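Local coordinates for protein NreA (Staphylococcus aureus subsp. aureus, PDB 6IZK) that probably acts as a GAF-domain nitrate sensor that regulates the NreB–NreC two-component system controlling nitrate respiration, at residues N53-I58 against L98-T103. The protein carries 1 engineered substitution. Residues are numbered along the deposited sequence; the frame is centred on the assembly and turned at random.
Sequences NRFKLI and LSESLT
In the GAF domain, the 3-10 turn 54-57, part of the loop that follows strand 42-48, and the residue after it, Ile58, meet the end of helix 96-99, where Arg54, Phe55 and Ile58 gather round Ser99 and Glu100. No direct hydrogen bond joins the two segments; a water does so instead. It accepts hydrogen bonds from Phe55 N (2.7 Å to the water O) and Ser99 OG (2.9 Å to the water O). To the carboxylate of Glu100 it donates one (water O to OE2, 2.7 Å). Three bonds therefore fix its position, and it also lies in the plane of the Phe55 ring, at the edge. Phe55 N and Ser99 OG stand 4.1 Å apart, too far for a direct bond, and the water spans the distance. Ser99 reaches it with OG lodged between its own backbone N and carbonyl carbon (chi1 74°), which also sets OG 4.0 Å from CD1 of Ile58. Helix 96-99 leads into strand 102-112 of the antiparallel sheet, so the water ties the loop after the outermost strand 42-48 to the approach to a strand further across that sheet.

Glu100, the first residue to leave helical backbone angles, brings its carboxylate nearer the 3-10 turn than its CB direction would suggest. Its other oxygen, OE1, is held by a salt bridge to Arg125 and by the backbone N-H of Lys51, so this buried carboxylate has partners on both oxygens.

On the solvent-exposed Arg54, CB lies 4.3 Å from CB of Ser99. The arginine chain bends at chi3 (-74°), and NH2 ends 3.9 Å from Ser99 O, in an oblique approach without a hydrogen bond; that carbonyl instead accepts one from Asn52 ND2.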
loop_
_atom_site.group_PDB
_atom_site.type_symbol
_atom_site.label_atom_id
_atom_site.label_comp_id
_atom_site.label_asym_id
_atom_site.label_seq_id
_atom_site.Cartn_x
_atom_site.Cartn_y
_atom_site.Cartn_z
ATOM N N ASN A 53 -14.723 -1.671 6.472
ATOM C CA ASN A 53 -14.216 -0.316 6.728
ATOM C C ASN A 53 -13.347 -0.156 7.978
ATOM O O ASN A 53 -13.052 0.980 8.446
ATOM C CB ASN A 53 -15.401 0.664 6.760
ATOM C CG ASN A 53 -15.939 0.964 5.342
ATOM O OD1 ASN A 53 -15.469 1.883 4.661
ATOM N ND2 ASN A 53 -16.914 0.172 4.890
ATOM N N ARG A 54 -12.834 -1.276 8.467
ATOM C CA ARG A 54 -12.071 -1.244 9.708
ATOM C C ARG A 54 -10.689 -0.634 9.484
ATOM O O ARG A 54 -10.068 -0.072 10.418
ATOM C CB ARG A 54 -12.008 -2.633 10.318
ATOM C CG ARG A 54 -13.398 -3.193 10.553
ATOM C CD ARG A 54 -13.366 -4.416 11.425
ATOM N NE ARG A 54 -12.868 -5.627 10.774
ATOM C CZ ARG A 54 -13.610 -6.562 10.173
ATOM N NH1 ARG A 54 -14.921 -6.419 10.056
ATOM N NH2 ARG A 54 -13.015 -7.647 9.655
ATOM N N PHE A 55 -10.233 -0.670 8.229
ATOM C CA PHE A 55 -9.028 0.066 7.860
ATOM C C PHE A 55 -9.048 1.531 8.321
ATOM O O PHE A 55 -7.968 2.121 8.474
ATOM C CB PHE A 55 -8.778 -0.002 6.367
ATOM C CG PHE A 55 -9.730 0.835 5.560
ATOM C CD1 PHE A 55 -9.432 2.171 5.276
ATOM C CD2 PHE A 55 -10.904 0.300 5.100
ATOM C CE1 PHE A 55 -10.291 2.946 4.559
ATOM C CE2 PHE A 55 -11.780 1.094 4.375
ATOM C CZ PHE A 55 -11.480 2.415 4.113
ATOM N N LYS A 56 -10.244 2.132 8.488
ATOM C CA LYS A 56 -10.357 3.554 8.939
ATOM C C LYS A 56 -9.911 3.814 10.388
ATOM O O LYS A 56 -9.565 4.941 10.737
ATOM C CB LYS A 56 -11.768 4.061 8.797
ATOM C CG LYS A 56 -12.249 4.127 7.358
ATOM C CD LYS A 56 -13.437 5.065 7.256
ATOM C CE LYS A 56 -14.096 5.025 5.886
ATOM N NZ LYS A 56 -15.337 5.837 5.889
ATOM N N LEU A 57 -9.877 2.748 11.187
ATOM C CA LEU A 57 -9.364 2.765 12.570
ATOM C C LEU A 57 -7.819 2.647 12.669
ATOM O O LEU A 57 -7.233 2.900 13.731
ATOM C CB LEU A 57 -9.977 1.579 13.343
ATOM C CG LEU A 57 -11.521 1.385 13.332
ATOM C CD1 LEU A 57 -11.889 -0.000 13.863
ATOM C CD2 LEU A 57 -12.294 2.484 14.080
ATOM N N ILE A 58 -7.162 2.256 11.579
ATOM C CA ILE A 58 -5.748 1.972 11.606
ATOM C C ILE A 58 -4.950 3.274 11.687
ATOM O O ILE A 58 -5.162 4.226 10.901
ATOM C CB ILE A 58 -5.311 1.188 10.369
ATOM C CG1 ILE A 58 -6.044 -0.151 10.326
ATOM C CG2 ILE A 58 -3.798 1.013 10.373
ATOM C CD1 ILE A 58 -5.675 -1.042 9.164
ATOM N N LEU A 98 -4.354 -7.787 8.778
ATOM C CA LEU A 98 -5.380 -8.396 9.570
ATOM C C LEU A 98 -6.778 -7.941 9.195
ATOM O O LEU A 98 -7.657 -8.764 9.017
ATOM C CB LEU A 98 -5.108 -8.158 11.046
ATOM C CG LEU A 98 -6.017 -8.921 11.998
ATOM C CD1 LEU A 98 -6.142 -10.406 11.620
ATOM C CD2 LEU A 98 -5.453 -8.730 13.407
ATOM N N SER A 99 -6.995 -6.650 9.029
ATOM C CA SER A 99 -8.375 -6.169 8.722
ATOM C C SER A 99 -8.896 -6.612 7.380
ATOM O O SER A 99 -10.100 -6.716 7.212
ATOM C CB SER A 99 -8.521 -4.638 8.822
ATOM O OG SER A 99 -7.898 -4.023 7.725
ATOM N N GLU A 100 -8.007 -6.859 6.424
ATOM C CA GLU A 100 -8.424 -7.263 5.091
ATOM C C GLU A 100 -8.094 -8.682 4.721
ATOM O O GLU A 100 -8.333 -9.067 3.572
ATOM C CB GLU A 100 -7.892 -6.255 4.051
ATOM C CG GLU A 100 -8.593 -4.884 4.109
ATOM C CD GLU A 100 -10.120 -4.908 3.798
ATOM O OE1 GLU A 100 -10.572 -5.734 2.944
ATOM O OE2 GLU A 100 -10.877 -4.075 4.394
ATOM N N SER A 101 -7.563 -9.470 5.672
ATOM C CA SER A 101 -7.173 -10.869 5.425
ATOM C C SER A 101 -6.243 -11.106 4.219
ATOM O O SER A 101 -6.480 -12.013 3.385
ATOM C CB SER A 101 -8.438 -11.735 5.312
ATOM O OG SER A 101 -9.198 -11.564 6.496
ATOM N N LEU A 102 -5.167 -10.325 4.153
ATOM C CA LEU A 102 -4.232 -10.358 3.022
ATOM C C LEU A 102 -3.138 -11.363 3.224
ATOM O O LEU A 102 -2.500 -11.366 4.254
ATOM C CB LEU A 102 -3.579 -8.983 2.809
ATOM C CG LEU A 102 -4.548 -7.824 2.532
ATOM C CD1 LEU A 102 -3.809 -6.570 2.105
ATOM C CD2 LEU A 102 -5.571 -8.176 1.470
ATOM N N THR A 103 -2.877 -12.162 2.197
ATOM C CA THR A 103 -1.904 -13.237 2.261
ATOM C C THR A 103 -0.684 -12.999 1.396
ATOM O O THR A 103 0.301 -13.740 1.530
ATOM C CB THR A 103 -2.586 -14.566 1.869
ATOM O OG1 THR A 103 -3.353 -14.360 0.683
ATOM C CG2 THR A 103 -3.563 -15.042 3.012
HETATM O O HOH W 1 -10.297 -2.825 6.678
#